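Local coordinates for mandelate racemase/muconate lactonizing enzyme, C-terminal domain protein (Paracoccus denitrificans, PDB 4DWD) that binds magnesium and probably acts as a hydro-lyase of the mandelate racemase/muconate lactonizing enzyme group within the enolase superfamily, at residues L52-V55 / A56-I59; L110-I114 / Y115-G119; G277-G280 / M281-A285; D76-M79 / H80-K84. All blocks are in the same frame, centred on the assembly; numbering follows the deposited sequence. Where two conformers were deposited one is given.

Interaction 1: residues L52-V55 / A56-I59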
ATOM      1  N   LEU B  52     -11.075   9.889 -40.218  1.00 10.27           N
ATOM      2  CA  LEU B  52     -11.727   9.561 -41.476  1.00 11.06           C
ATOM      3  C   LEU B  52     -10.776   8.865 -42.454  1.00 10.74           C
ATOM      4  O   LEU B  52     -11.187   7.934 -43.153  1.00 11.11           O
ATOM      5  CB  LEU B  52     -12.331  10.817 -42.105  1.00 11.62           C
ATOM      6  CG  LEU B  52     -13.507  11.461 -41.351  1.00 10.66           C
ATOM      7  CD1 LEU B  52     -13.919  12.741 -42.077  1.00 12.31           C
ATOM      8  CD2 LEU B  52     -14.696  10.512 -41.212  1.00 11.40           C
ATOM      9  N   GLY B  53      -9.517   9.292 -42.482  1.00 10.74           N
ATOM     10  CA  GLY B  53      -8.495   8.626 -43.287  1.00 11.95           C
ATOM     11  C   GLY B  53      -8.243   7.192 -42.838  1.00 11.09           C
ATOM     12  O   GLY B  53      -8.068   6.293 -43.665  1.00 11.72           O
ATOM     13  N   VAL B  54      -8.241   6.959 -41.524  1.00 10.75           N
ATOM     14  CA  VAL B  54      -8.070   5.605 -41.001  1.00 10.44           C
ATOM     15  C   VAL B  54      -9.277   4.744 -41.386  1.00 11.36           C
ATOM     16  O   VAL B  54      -9.119   3.588 -41.784  1.00 12.36           O
ATOM     17  CB  VAL B  54      -7.809   5.635 -39.477  1.00 10.92           C
ATOM     18  CG1 VAL B  54      -7.932   4.241 -38.878  1.00 13.01           C
ATOM     19  CG2 VAL B  54      -6.427   6.209 -39.181  1.00 11.68           C
ATOM     20  N   VAL B  55     -10.486   5.305 -41.311  1.00 10.72           N
ATOM     21  CA  VAL B  55     -11.666   4.570 -41.805  1.00 11.25           C
ATOM     22  C   VAL B  55     -11.492   4.177 -43.284  1.00 12.36           C
ATOM     23  O   VAL B  55     -11.622   3.003 -43.640  1.00 13.21           O
ATOM     24  CB  VAL B  55     -12.974   5.368 -41.604  1.00 10.95           C
ATOM     25  CG1 VAL B  55     -14.165   4.663 -42.252  1.00 12.51           C
ATOM     26  CG2 VAL B  55     -13.250   5.582 -40.117  1.00 11.73           C
ATOM     27  N   ALA B  56     -11.179   5.157 -44.132  1.00 11.80           N
ATOM     28  CA  ALA B  56     -11.109   4.924 -45.576  1.00 13.46           C
ATOM     29  C   ALA B  56      -9.992   3.949 -45.969  1.00 13.53           C
ATOM     30  O   ALA B  56     -10.196   3.064 -46.802  1.00 14.97           O
ATOM     31  CB  ALA B  56     -10.938   6.242 -46.317  1.00 14.59           C
ATOM     32  N   ARG B  57      -8.814   4.107 -45.372  1.00 12.95           N
ATOM     33  CA  ARG B  57      -7.660   3.309 -45.794  1.00 14.39           C
ATOM     34  C   ARG B  57      -7.588   1.956 -45.100  1.00 14.80           C
ATOM     35  O   ARG B  57      -7.204   0.957 -45.712  1.00 14.75           O
ATOM     36  CB  ARG B  57      -6.351   4.047 -45.507  1.00 15.02           C
ATOM     37  CG  ARG B  57      -6.051   5.265 -46.359  1.00 21.07           C
ATOM     38  CD  ARG B  57      -4.608   5.715 -46.133  1.00 24.00           C
ATOM     39  NE  ARG B  57      -4.322   5.989 -44.720  1.00 19.08           N
ATOM     40  CZ  ARG B  57      -4.647   7.121 -44.095  1.00 17.89           C
ATOM     41  NH1 ARG B  57      -5.250   8.106 -44.751  1.00 21.54           N
ATOM     42  NH2 ARG B  57      -4.359   7.273 -42.817  1.00 14.19           N
ATOM     43  N   ASP B  58      -7.922   1.935 -43.814  1.00 13.87           N
ATOM     44  CA  ASP B  58      -7.624   0.772 -42.978  1.00 14.50           C
ATOM     45  C   ASP B  58      -8.840  -0.090 -42.654  1.00 17.02           C
ATOM     46  O   ASP B  58      -8.756  -1.326 -42.685  1.00 21.96           O
ATOM     47  CB  ASP B  58      -6.898   1.193 -41.695  1.00 15.04           C
ATOM     48  CG  ASP B  58      -5.658   2.031 -41.963  1.00 16.08           C
ATOM     49  OD1 ASP B  58      -4.937   1.775 -42.961  1.00 17.18           O
ATOM     50  OD2 ASP B  58      -5.389   2.953 -41.172  1.00 17.42           O
ATOM     51  N   ILE B  59      -9.966   0.547 -42.347  1.00 13.92           N
ATOM     52  CA  ILE B  59     -11.134  -0.178 -41.848  1.00 14.12           C
ATOM     53  C   ILE B  59     -12.095  -0.588 -42.957  1.00 14.96           C
ATOM     54  O   ILE B  59     -12.486  -1.757 -43.041  1.00 15.60           O
ATOM     55  CB  ILE B  59     -11.862   0.622 -40.748  1.00 13.64           C
ATOM     56  CG1 ILE B  59     -10.897   0.938 -39.598  1.00 13.36           C
ATOM     57  CG2 ILE B  59     -13.080  -0.133 -40.238  1.00 14.34           C
ATOM     58  CD1 ILE B  59     -11.441   1.933 -38.589  1.00 13.64           C
TER
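R57 folds back along the helix and lays its guanidinium flat over the peptide of G53, one turn earlier. A bend at chi3 (-56°) returns the group, and G53 O then lies 3.5 Å above the guanidinium plane, over its centre. R57 NH1 comes within 3.6 Å of G53 CA, close over the glycine backbone. Alongside it, V54 and D58 cross at a slant: the carboxylate oxygen D58 OD2 meets the methyl V54 CG1 at 3.7 Å, an acid group beside a purely apolar one. Farther round, I59 turns its CD1 toward two valines, 4.2 Å from V54 CG1 and 4.3 Å from V55 CG2. The backbone beneath is not uniform. V54 O accepts two N-H groups, D58 N at 2.9 Å and I59 N at 3.2 Å, and I59 N makes a weak bond to V55 O besides. The bond from I59 N lies in the carbonyl plane, whereas that from D58 N is tilted 30° out of it. I59 and V55 continue inward to A94 of helix 90-110, while R57 and D58 pack against I49 and L46 of the second subunit. This pairing of i to i+4 and i to i+5 bonds marks a wider, pi-type turn within helix 49-63, part of the N-terminal capping domain characteristic of the enolase superfamily.

Interaction 2: residues L110-I114 / Y115-G119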
ATOM      1  N   LEU B 110     -33.174  -5.451 -37.724  1.00 13.40           N
ATOM      2  CA  LEU B 110     -33.962  -6.235 -36.777  1.00 12.74           C
ATOM      3  C   LEU B 110     -35.273  -5.548 -36.396  1.00 12.79           C
ATOM      4  O   LEU B 110     -36.045  -6.090 -35.606  1.00 14.68           O
ATOM      5  CB  LEU B 110     -33.129  -6.542 -35.519  1.00 13.29           C
ATOM      6  CG  LEU B 110     -31.830  -7.337 -35.730  1.00 12.78           C
ATOM      7  CD1 LEU B 110     -31.100  -7.510 -34.411  1.00 14.62           C
ATOM      8  CD2 LEU B 110     -32.095  -8.706 -36.341  1.00 15.38           C
ATOM      9  N   GLY B 111     -35.505  -4.358 -36.951  1.00 12.98           N
ATOM     10  CA  GLY B 111     -36.722  -3.587 -36.697  1.00 12.33           C
ATOM     11  C   GLY B 111     -36.910  -3.074 -35.280  1.00 12.47           C
ATOM     12  O   GLY B 111     -38.038  -3.014 -34.787  1.00 14.46           O
ATOM     13  N   GLN B 112     -35.818  -2.682 -34.619  1.00 12.35           N
ATOM     14  CA  GLN B 112     -35.882  -2.266 -33.216  1.00 12.33           C
ATOM     15  C   GLN B 112     -35.011  -1.049 -32.979  1.00 11.83           C
ATOM     16  O   GLN B 112     -33.914  -0.949 -33.552  1.00 12.00           O
ATOM     17  CB  GLN B 112     -35.390  -3.386 -32.291  1.00 12.23           C
ATOM     18  CG  GLN B 112     -36.265  -4.637 -32.276  1.00 12.28           C
ATOM     19  CD  GLN B 112     -37.642  -4.386 -31.685  1.00 13.87           C
ATOM     20  OE1 GLN B 112     -37.822  -3.490 -30.854  1.00 15.77           O
ATOM     21  NE2 GLN B 112     -38.617  -5.192 -32.091  1.00 17.23           N
ATOM     22  N   PRO B 113     -35.477  -0.122 -32.121  1.00 11.19           N
ATOM     23  CA  PRO B 113     -34.565   0.925 -31.666  1.00 11.86           C
ATOM     24  C   PRO B 113     -33.401   0.304 -30.893  1.00 11.26           C
ATOM     25  O   PRO B 113     -33.561  -0.734 -30.250  1.00 11.12           O
ATOM     26  CB  PRO B 113     -35.426   1.759 -30.714  1.00 12.59           C
ATOM     27  CG  PRO B 113     -36.527   0.857 -30.277  1.00 12.44           C
ATOM     28  CD  PRO B 113     -36.775  -0.085 -31.425  1.00 11.69           C
ATOM     29  N   ILE B 114     -32.245   0.950 -30.942  1.00 10.61           N
ATOM     30  CA  ILE B 114     -31.060   0.410 -30.286  1.00 10.57           C
ATOM     31  C   ILE B 114     -31.292   0.119 -28.795  1.00 10.64           C
ATOM     32  O   ILE B 114     -30.884  -0.932 -28.320  1.00 10.79           O
ATOM     33  CB  ILE B 114     -29.833   1.303 -30.555  1.00 10.15           C
ATOM     34  CG1 ILE B 114     -29.404   1.097 -32.013  1.00 10.68           C
ATOM     35  CG2 ILE B 114     -28.680   0.978 -29.610  1.00 10.67           C
ATOM     36  CD1 ILE B 114     -28.512   2.203 -32.545  1.00 10.87           C
ATOM     37  N   TYR B 115     -31.991   0.994 -28.063  1.00 10.33           N
ATOM     38  CA  TYR B 115     -32.181   0.740 -26.627  1.00 11.03           C
ATOM     39  C   TYR B 115     -32.957  -0.549 -26.334  1.00 11.47           C
ATOM     40  O   TYR B 115     -32.740  -1.172 -25.294  1.00 12.25           O
ATOM     41  CB  TYR B 115     -32.826   1.931 -25.912  1.00 11.42           C
ATOM     42  CG  TYR B 115     -34.272   2.225 -26.277  1.00 11.93           C
ATOM     43  CD1 TYR B 115     -35.328   1.543 -25.652  1.00 12.42           C
ATOM     44  CD2 TYR B 115     -34.586   3.211 -27.208  1.00 12.70           C
ATOM     45  CE1 TYR B 115     -36.653   1.823 -25.971  1.00 14.24           C
ATOM     46  CE2 TYR B 115     -35.907   3.505 -27.529  1.00 13.05           C
ATOM     47  CZ  TYR B 115     -36.929   2.807 -26.914  1.00 14.41           C
ATOM     48  OH  TYR B 115     -38.230   3.106 -27.250  1.00 17.85           O
ATOM     49  N   LYS B 116     -33.848  -0.937 -27.242  1.00 11.10           N
ATOM     50  CA  LYS B 116     -34.568  -2.201 -27.085  1.00 11.74           C
ATOM     51  C   LYS B 116     -33.588  -3.351 -27.225  1.00 12.37           C
ATOM     52  O   LYS B 116     -33.584  -4.269 -26.401  1.00 15.11           O
ATOM     53  CB  LYS B 116     -35.724  -2.314 -28.087  1.00 11.64           C
ATOM     54  CG  LYS B 116     -36.942  -1.496 -27.684  1.00 13.17           C
ATOM     55  CD  LYS B 116     -37.736  -2.227 -26.617  1.00 16.77           C
ATOM     56  CE  LYS B 116     -38.898  -1.394 -26.109  1.00 18.83           C
ATOM     57  NZ  LYS B 116     -39.674  -2.136 -25.077  1.00 22.90           N
ATOM     58  N   LEU B 117     -32.718  -3.266 -28.231  1.00 10.65           N
ATOM     59  CA  LEU B 117     -31.673  -4.285 -28.435  1.00 11.65           C
ATOM     60  C   LEU B 117     -30.683  -4.377 -27.273  1.00 11.58           C
ATOM     61  O   LEU B 117     -30.152  -5.450 -26.996  1.00 12.69           O
ATOM     62  CB  LEU B 117     -30.944  -4.062 -29.760  1.00 11.50           C
ATOM     63  CG  LEU B 117     -31.852  -4.196 -30.997  1.00 11.20           C
ATOM     64  CD1 LEU B 117     -31.069  -3.872 -32.254  1.00 13.26           C
ATOM     65  CD2 LEU B 117     -32.514  -5.571 -31.131  1.00 11.89           C
ATOM     66  N   LEU B 118     -30.457  -3.255 -26.595  1.00 10.67           N
ATOM     67  CA  LEU B 118     -29.565  -3.208 -25.429  1.00 10.95           C
ATOM     68  C   LEU B 118     -30.199  -3.668 -24.120  1.00 11.33           C
ATOM     69  O   LEU B 118     -29.573  -3.575 -23.065  1.00 12.20           O
ATOM     70  CB  LEU B 118     -29.006  -1.802 -25.251  1.00 10.89           C
ATOM     71  CG  LEU B 118     -28.114  -1.295 -26.380  1.00 10.69           C
ATOM     72  CD1 LEU B 118     -27.802   0.170 -26.146  1.00 11.21           C
ATOM     73  CD2 LEU B 118     -26.823  -2.086 -26.472  1.00 12.93           C
ATOM     74  N   GLY B 119     -31.441  -4.131 -24.187  1.00 10.97           N
ATOM     75  CA  GLY B 119     -32.111  -4.736 -23.038  1.00 11.40           C
ATOM     76  C   GLY B 119     -33.163  -3.889 -22.354  1.00 11.63           C
ATOM     77  O   GLY B 119     -33.641  -4.253 -21.283  1.00 11.29           O
TER
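Y115 takes the rotamer with CG between its backbone N and carbonyl carbon (chi1 68°), which swings the phenol back beneath P113. The pyrrolidine crosses the ring, with P113 CG over one face and displaced toward the rim, 4.1 Å from the centroid of the Y115 ring in a CH-pi contact. P113 CB lies 3.7 Å from Y115 CE2. P113 CG also meets K116, whose chain bends at chi2 (-79°): the two CG atoms, P113 CG and K116 CG, lie 3.5 Å apart, with the two side chains running the same way. Beyond that bend K116 NZ leaves the turn for salt bridges to E67 and D70 of the third subunit. I114 and L118 lie side by side one turn apart, I114 CG2 against L118 CD1 at 3.7 Å. L117 CD2 reaches back in the other direction to Q112 CB, at 3.8 Å, and to L110. P113 O takes weak bonds from K116 N and L117 N, while L118 N gives a sounder one of 2.9 Å to I114 O. P113 sits at the N-cap position of the short helix 114-117, and glycines close both this helix and the preceding one: G111 and G119 each have positive phi and terminate a Schellman motif.

Interaction 3: residues G277-G280 / M281-A285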
ATOM      1  N   GLY B 277     -17.741   3.421 -29.172  1.00  9.59           N
ATOM      2  CA  GLY B 277     -19.073   3.384 -29.760  1.00  9.53           C
ATOM      3  C   GLY B 277     -20.054   2.800 -28.758  1.00  9.95           C
ATOM      4  O   GLY B 277     -19.796   2.789 -27.551  1.00  9.97           O
ATOM      5  N   ILE B 278     -21.196   2.338 -29.242  1.00 10.22           N
ATOM      6  CA  ILE B 278     -22.207   1.764 -28.363  1.00  9.51           C
ATOM      7  C   ILE B 278     -21.677   0.523 -27.626  1.00 10.16           C
ATOM      8  O   ILE B 278     -21.820   0.415 -26.407  1.00 10.19           O
ATOM      9  CB  ILE B 278     -23.500   1.470 -29.164  1.00  9.85           C
ATOM     10  CG1 ILE B 278     -24.169   2.810 -29.524  1.00 10.98           C
ATOM     11  CG2 ILE B 278     -24.425   0.529 -28.384  1.00 10.26           C
ATOM     12  CD1 ILE B 278     -25.113   2.744 -30.706  1.00 11.80           C
ATOM     13  N   THR B 279     -21.055  -0.395 -28.359  1.00  9.69           N
ATOM     14  CA  THR B 279     -20.535  -1.629 -27.756  1.00  9.94           C
ATOM     15  C   THR B 279     -19.542  -1.321 -26.629  1.00 10.51           C
ATOM     16  O   THR B 279     -19.658  -1.853 -25.518  1.00 10.81           O
ATOM     17  CB  THR B 279     -19.869  -2.491 -28.832  1.00 11.31           C
ATOM     18  OG1 THR B 279     -20.810  -2.698 -29.900  1.00 11.74           O
ATOM     19  CG2 THR B 279     -19.441  -3.832 -28.266  1.00 12.17           C
ATOM     20  N   GLY B 280     -18.582  -0.446 -26.907  1.00  9.61           N
ATOM     21  CA  GLY B 280     -17.556  -0.134 -25.914  1.00  9.89           C
ATOM     22  C   GLY B 280     -18.080   0.660 -24.742  1.00 10.22           C
ATOM     23  O   GLY B 280     -17.637   0.464 -23.599  1.00 10.61           O
HETATM   24  N   MSE B 281     -19.029   1.563 -25.001  1.00  9.81           N
HETATM   25  CA  MSE B 281     -19.594   2.372 -23.922  1.00 10.44           C
HETATM   26  C   MSE B 281     -20.380   1.500 -22.965  1.00 10.44           C
HETATM   27  O   MSE B 281     -20.365   1.742 -21.747  1.00  9.98           O
HETATM   28  CB  MSE B 281     -20.389   3.557 -24.456  1.00 10.68           C
HETATM   29  CG  MSE B 281     -19.427   4.573 -25.085  1.00 10.71           C
HETATM   30 SE   MSE B 281     -18.437   5.609 -23.725  1.00 12.80          SE
HETATM   31  CE  MSE B 281     -19.943   6.688 -23.132  1.00 11.80           C
HETATM   32  N   MSE B 282     -21.044   0.466 -23.474  1.00 11.12           N
HETATM   33  CA  MSE B 282     -21.737  -0.480 -22.587  1.00 11.21           C
HETATM   34  C   MSE B 282     -20.749  -1.229 -21.720  1.00 11.63           C
HETATM   35  O   MSE B 282     -21.018  -1.466 -20.545  1.00 13.12           O
HETATM   36  CB  MSE B 282     -22.650  -1.442 -23.360  1.00 11.74           C
HETATM   37  CG  MSE B 282     -23.809  -0.739 -24.082  1.00 12.16           C
HETATM   38 SE   MSE B 282     -25.155   0.011 -22.841  1.00 14.60          SE
HETATM   39  CE  MSE B 282     -25.967  -1.669 -22.259  1.00 14.30           C
ATOM     40  N   GLN B 283     -19.594  -1.593 -22.276  1.00 10.50           N
ATOM     41  CA  GLN B 283     -18.542  -2.227 -21.469  1.00 11.51           C
ATOM     42  C   GLN B 283     -18.004  -1.276 -20.410  1.00 10.83           C
ATOM     43  O   GLN B 283     -17.735  -1.691 -19.287  1.00 10.12           O
ATOM     44  CB  GLN B 283     -17.395  -2.725 -22.350  1.00 12.51           C
ATOM     45  CG  GLN B 283     -17.819  -3.853 -23.283  1.00 12.15           C
ATOM     46  CD  GLN B 283     -16.839  -4.095 -24.409  1.00 18.93           C
ATOM     47  OE1 GLN B 283     -15.857  -3.360 -24.581  1.00 21.81           O
ATOM     48  NE2 GLN B 283     -17.102  -5.133 -25.194  1.00 24.95           N
ATOM     49  N   CYS B 284     -17.823  -0.008 -20.776  1.00 10.35           N
ATOM     50  CA  CYS B 284     -17.367   0.975 -19.809  1.00 10.00           C
ATOM     51  C   CYS B 284     -18.376   1.166 -18.674  1.00 10.11           C
ATOM     52  O   CYS B 284     -17.987   1.313 -17.506  1.00  9.89           O
ATOM     53  CB  CYS B 284     -17.089   2.314 -20.485  1.00 10.13           C
ATOM     54  SG  CYS B 284     -15.632   2.315 -21.565  1.00 11.46           S
ATOM     55  N   ALA B 285     -19.662   1.158 -19.021  1.00 10.31           N
ATOM     56  CA  ALA B 285     -20.710   1.259 -18.009  1.00 10.24           C
ATOM     57  C   ALA B 285     -20.632   0.087 -17.030  1.00 10.26           C
ATOM     58  O   ALA B 285     -20.736   0.280 -15.823  1.00 11.70           O
ATOM     59  CB  ALA B 285     -22.085   1.332 -18.667  1.00 11.50           C
TER
HETATM   60  O   HOH W   1     -14.615  -0.684 -24.052  1.00 28.88           O
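G280 O is held from two sources, the amide of C284 and a water. C284 N donates to G280 O at 2.9 Å, and the water, which gives a longer bond of 3.3 Å to the same oxygen, also donates to Q283 OE1 at 3.0 Å. The glutamine can share this water because its chain runs extended beyond CG (chi2 164°), which carries the amide along the helix surface beside T279. The two side chains lie alongside each other and point the same way, with T279 CG2 4.1 Å from Q283 NE2. The polar end of T279 serves another purpose: its OG1 is hydrogen-bonded to D99 and W103 of helix 90-110. The two selenomethionines turn their chains away from the first turn, but their CG atoms brush its carbonyls, M281 CG lying 3.1 Å from G277 O and M282 CG 3.3 Å from I278 O. Regular i to i+4 bonds run from M281 N, M282 N and Q283 N as well. Helix 277-291 is the connection of a beta-alpha-beta unit between the parallel strands 267-268 and 294-295. M281 and C284 rest on F295 of the second strand, C284 also touches helix 254-263, and I278 packs against helix 90-110.

Interaction 4: residues D76-M79 / H80-K84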
ATOM      1  N   ASP B  76     -13.202  -5.566 -33.057  1.00 12.40           N
ATOM      2  CA  ASP B  76     -12.121  -5.939 -32.145  1.00 13.19           C
ATOM      3  C   ASP B  76     -10.931  -6.500 -32.919  1.00 13.06           C
ATOM      4  O   ASP B  76      -9.778  -6.264 -32.533  1.00 12.97           O
ATOM      5  CB  ASP B  76     -12.599  -6.912 -31.053  1.00 13.85           C
ATOM      6  CG  ASP B  76     -13.569  -6.267 -30.077  1.00 17.09           C
ATOM      7  OD1 ASP B  76     -13.828  -5.042 -30.183  1.00 20.42           O
ATOM      8  OD2 ASP B  76     -14.067  -6.992 -29.194  1.00 20.14           O
ATOM      9  N   ARG B  77     -11.193  -7.220 -34.018  1.00 12.34           N
ATOM     10  CA  ARG B  77     -10.094  -7.599 -34.915  1.00 12.44           C
ATOM     11  C   ARG B  77      -9.403  -6.345 -35.453  1.00 13.66           C
ATOM     12  O   ARG B  77      -8.181  -6.268 -35.460  1.00 15.71           O
ATOM     13  CB  ARG B  77     -10.549  -8.502 -36.063  1.00 15.56           C
ATOM     14  CG  ARG B  77      -9.381  -9.129 -36.814  1.00 21.45           C
ATOM     15  CD  ARG B  77      -9.829 -10.057 -37.931  1.00 26.65           C
ATOM     16  NE  ARG B  77     -10.833 -11.032 -37.500  1.00 31.02           N
ATOM     17  CZ  ARG B  77     -10.579 -12.171 -36.856  1.00 29.88           C
ATOM     18  NH1 ARG B  77     -11.585 -12.975 -36.533  1.00 32.93           N
ATOM     19  NH2 ARG B  77      -9.335 -12.513 -36.526  1.00 28.41           N
HETATM   20  N   MSE B  78     -10.187  -5.353 -35.878  1.00 13.80           N
HETATM   21  CA  MSE B  78      -9.616  -4.113 -36.417  1.00 15.00           C
HETATM   22  C   MSE B  78      -8.824  -3.379 -35.362  1.00 14.21           C
HETATM   23  O   MSE B  78      -7.763  -2.825 -35.648  1.00 15.00           O
HETATM   24  CB  MSE B  78     -10.678  -3.163 -36.966  1.00 15.73           C
HETATM   25  CG  MSE B  78     -11.190  -3.514 -38.351  1.00 19.33           C
HETATM   26 SE   MSE B  78      -9.762  -3.583 -39.700  1.00 23.59          SE
HETATM   27  CE  MSE B  78      -8.540  -2.147 -39.245  1.00 17.57           C
HETATM   28  N   MSE B  79      -9.315  -3.359 -34.127  1.00 13.61           N
HETATM   29  CA  MSE B  79      -8.554  -2.688 -33.055  0.70 15.45           C
HETATM   30  C   MSE B  79      -7.202  -3.308 -32.977  1.00 15.10           C
HETATM   31  O   MSE B  79      -6.211  -2.606 -32.827  1.00 14.53           O
HETATM   32  CB  MSE B  79      -9.206  -2.691 -31.636  0.70 18.57           C
HETATM   33  CG  MSE B  79      -8.443  -3.324 -30.391  0.70 20.61           C
HETATM   34 SE   MSE B  79      -6.688  -2.483 -29.963  0.70 33.44          SE
HETATM   35  CE  MSE B  79      -5.564  -4.059 -29.630  0.70 22.45           C
ATOM     36  N   HIS B  80      -7.114  -4.617 -33.083  1.00 14.15           N
ATOM     37  CA  HIS B  80      -5.804  -5.229 -32.977  1.00 15.43           C
ATOM     38  C   HIS B  80      -4.925  -4.992 -34.183  1.00 14.38           C
ATOM     39  O   HIS B  80      -3.716  -4.840 -34.039  1.00 16.55           O
ATOM     40  CB  HIS B  80      -5.934  -6.675 -32.493  1.00 17.23           C
ATOM     41  CG  HIS B  80      -6.310  -6.757 -31.017  1.00 21.25           C
ATOM     42  ND1 HIS B  80      -7.565  -6.526 -30.581  1.00 19.72           N
ATOM     43  CD2 HIS B  80      -5.530  -6.953 -29.870  1.00 22.18           C
ATOM     44  CE1 HIS B  80      -7.603  -6.601 -29.235  1.00 19.79           C
ATOM     45  NE2 HIS B  80      -6.359  -6.854 -28.797  1.00 19.91           N
ATOM     46  N   ARG B  81      -5.521  -4.900 -35.370  1.00 13.30           N
ATOM     47  CA  ARG B  81      -4.767  -4.497 -36.576  1.00 14.59           C
ATOM     48  C   ARG B  81      -4.238  -3.065 -36.454  1.00 14.90           C
ATOM     49  O   ARG B  81      -3.157  -2.743 -36.968  1.00 18.08           O
ATOM     50  CB  ARG B  81      -5.636  -4.590 -37.834  1.00 16.18           C
ATOM     51  CG  ARG B  81      -6.166  -5.984 -38.119  1.00 22.74           C
ATOM     52  CD  ARG B  81      -6.035  -6.402 -39.575  1.00 32.58           C
ATOM     53  NE  ARG B  81      -6.450  -5.384 -40.534  1.00 40.13           N
ATOM     54  CZ  ARG B  81      -6.910  -5.653 -41.756  1.00 40.28           C
ATOM     55  NH1 ARG B  81      -7.259  -4.663 -42.568  1.00 42.44           N
ATOM     56  NH2 ARG B  81      -7.040  -6.911 -42.162  1.00 43.00           N
ATOM     57  N   LEU B  82      -5.009  -2.214 -35.783  1.00 13.15           N
ATOM     58  CA  LEU B  82      -4.701  -0.790 -35.692  1.00 13.68           C
ATOM     59  C   LEU B  82      -3.969  -0.395 -34.410  1.00 12.78           C
ATOM     60  O   LEU B  82      -3.732   0.792 -34.166  1.00 12.14           O
ATOM     61  CB  LEU B  82      -5.989   0.034 -35.785  1.00 15.17           C
ATOM     62  CG  LEU B  82      -6.820  -0.021 -37.059  1.00 16.50           C
ATOM     63  CD1 LEU B  82      -7.973   0.957 -36.949  1.00 15.78           C
ATOM     64  CD2 LEU B  82      -5.948   0.284 -38.263  1.00 17.54           C
ATOM     65  N   VAL B  83      -3.588  -1.374 -33.599  1.00 11.90           N
ATOM     66  CA  VAL B  83      -3.109  -1.064 -32.252  1.00 12.21           C
ATOM     67  C   VAL B  83      -1.877  -0.159 -32.277  1.00 12.21           C
ATOM     68  O   VAL B  83      -1.728   0.711 -31.424  1.00 11.74           O
ATOM     69  CB  VAL B  83      -2.869  -2.367 -31.437  1.00 12.38           C
ATOM     70  CG1 VAL B  83      -1.727  -3.183 -32.025  1.00 14.68           C
ATOM     71  CG2 VAL B  83      -2.626  -2.072 -29.958  1.00 12.40           C
ATOM     72  N   LYS B  84      -1.017  -0.328 -33.282  1.00 12.41           N
ATOM     73  CA  LYS B  84       0.224   0.448 -33.335  1.00 12.34           C
ATOM     74  C   LYS B  84       0.011   1.864 -33.854  1.00 11.95           C
ATOM     75  O   LYS B  84       0.968   2.624 -33.953  1.00 12.23           O
ATOM     76  CB  LYS B  84       1.308  -0.283 -34.140  1.00 14.51           C
ATOM     77  CG  LYS B  84       1.628  -1.707 -33.683  1.00 20.03           C
ATOM     78  CD  LYS B  84       2.813  -1.702 -32.738  1.00 21.50           C
ATOM     79  CE  LYS B  84       3.310  -3.101 -32.415  1.00 24.62           C
ATOM     80  NZ  LYS B  84       4.797  -3.146 -32.347  1.00 30.26           N
TER
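A histidine ring bonded to the backbone of its own helix is the unusual feature here: H80 ND1 and H80 N both donate to D76 O, approaching from opposite faces of the carbonyl plane. The motif is the last turn of helix 71-81, in the N-terminal domain of this enolase-superfamily fold. The bond from H80 ND1 to D76 O measures 3.0 Å and is nearly straight (168°); the oxygen lies close to the ring plane, which helps to fix the rotation of the imidazole. The opposite end of the ring is held too, since H80 NE2 bonds to Y229 OH of the second subunit. Over one ring face, M79 SE lies 4.3 Å from the H80 centroid, a Met-aromatic contact that is doubtful because two conformers were deposited. M78 bends at chi2 and chi3 (-58° and -37°), which turns its tip back on the C-terminal side of the turn. There M78 SE passes R81 NE at 3.9 Å, the two side chains slanting across each other. As the helix ends, L82 N bonds to M78 O at 2.8 Å and weakly to M79 O. Beside this turn, the methyl M78 CE sits against the branch carbon L82 CG at 3.5 Å.

In the fold
The four turns meet in two pairs. Interactions 1 and 4, with centres 12 Å apart, join helices 49-63 and 71-81: D58 CB meets L82 CD2 at 3.7 Å and V54 CG1 meets L82 CD1 at 3.8 Å. Both also touch the second subunit; in interaction 4, K84 forms a salt bridge with E249 of the second subunit, a residue seen to bind calcium. Interactions 2 and 3, 15 Å apart at their centres, join the N-terminal domain to the barrel domain through I114 CD1 and I278 CD1, 3.9 Å apart. Interactions 3 and 4 do not touch, their nearest atoms being about 5 Å apart. The side chain of C284 is about 14 Å, and that of V83 about 13 Å, from a bound magnesium ion.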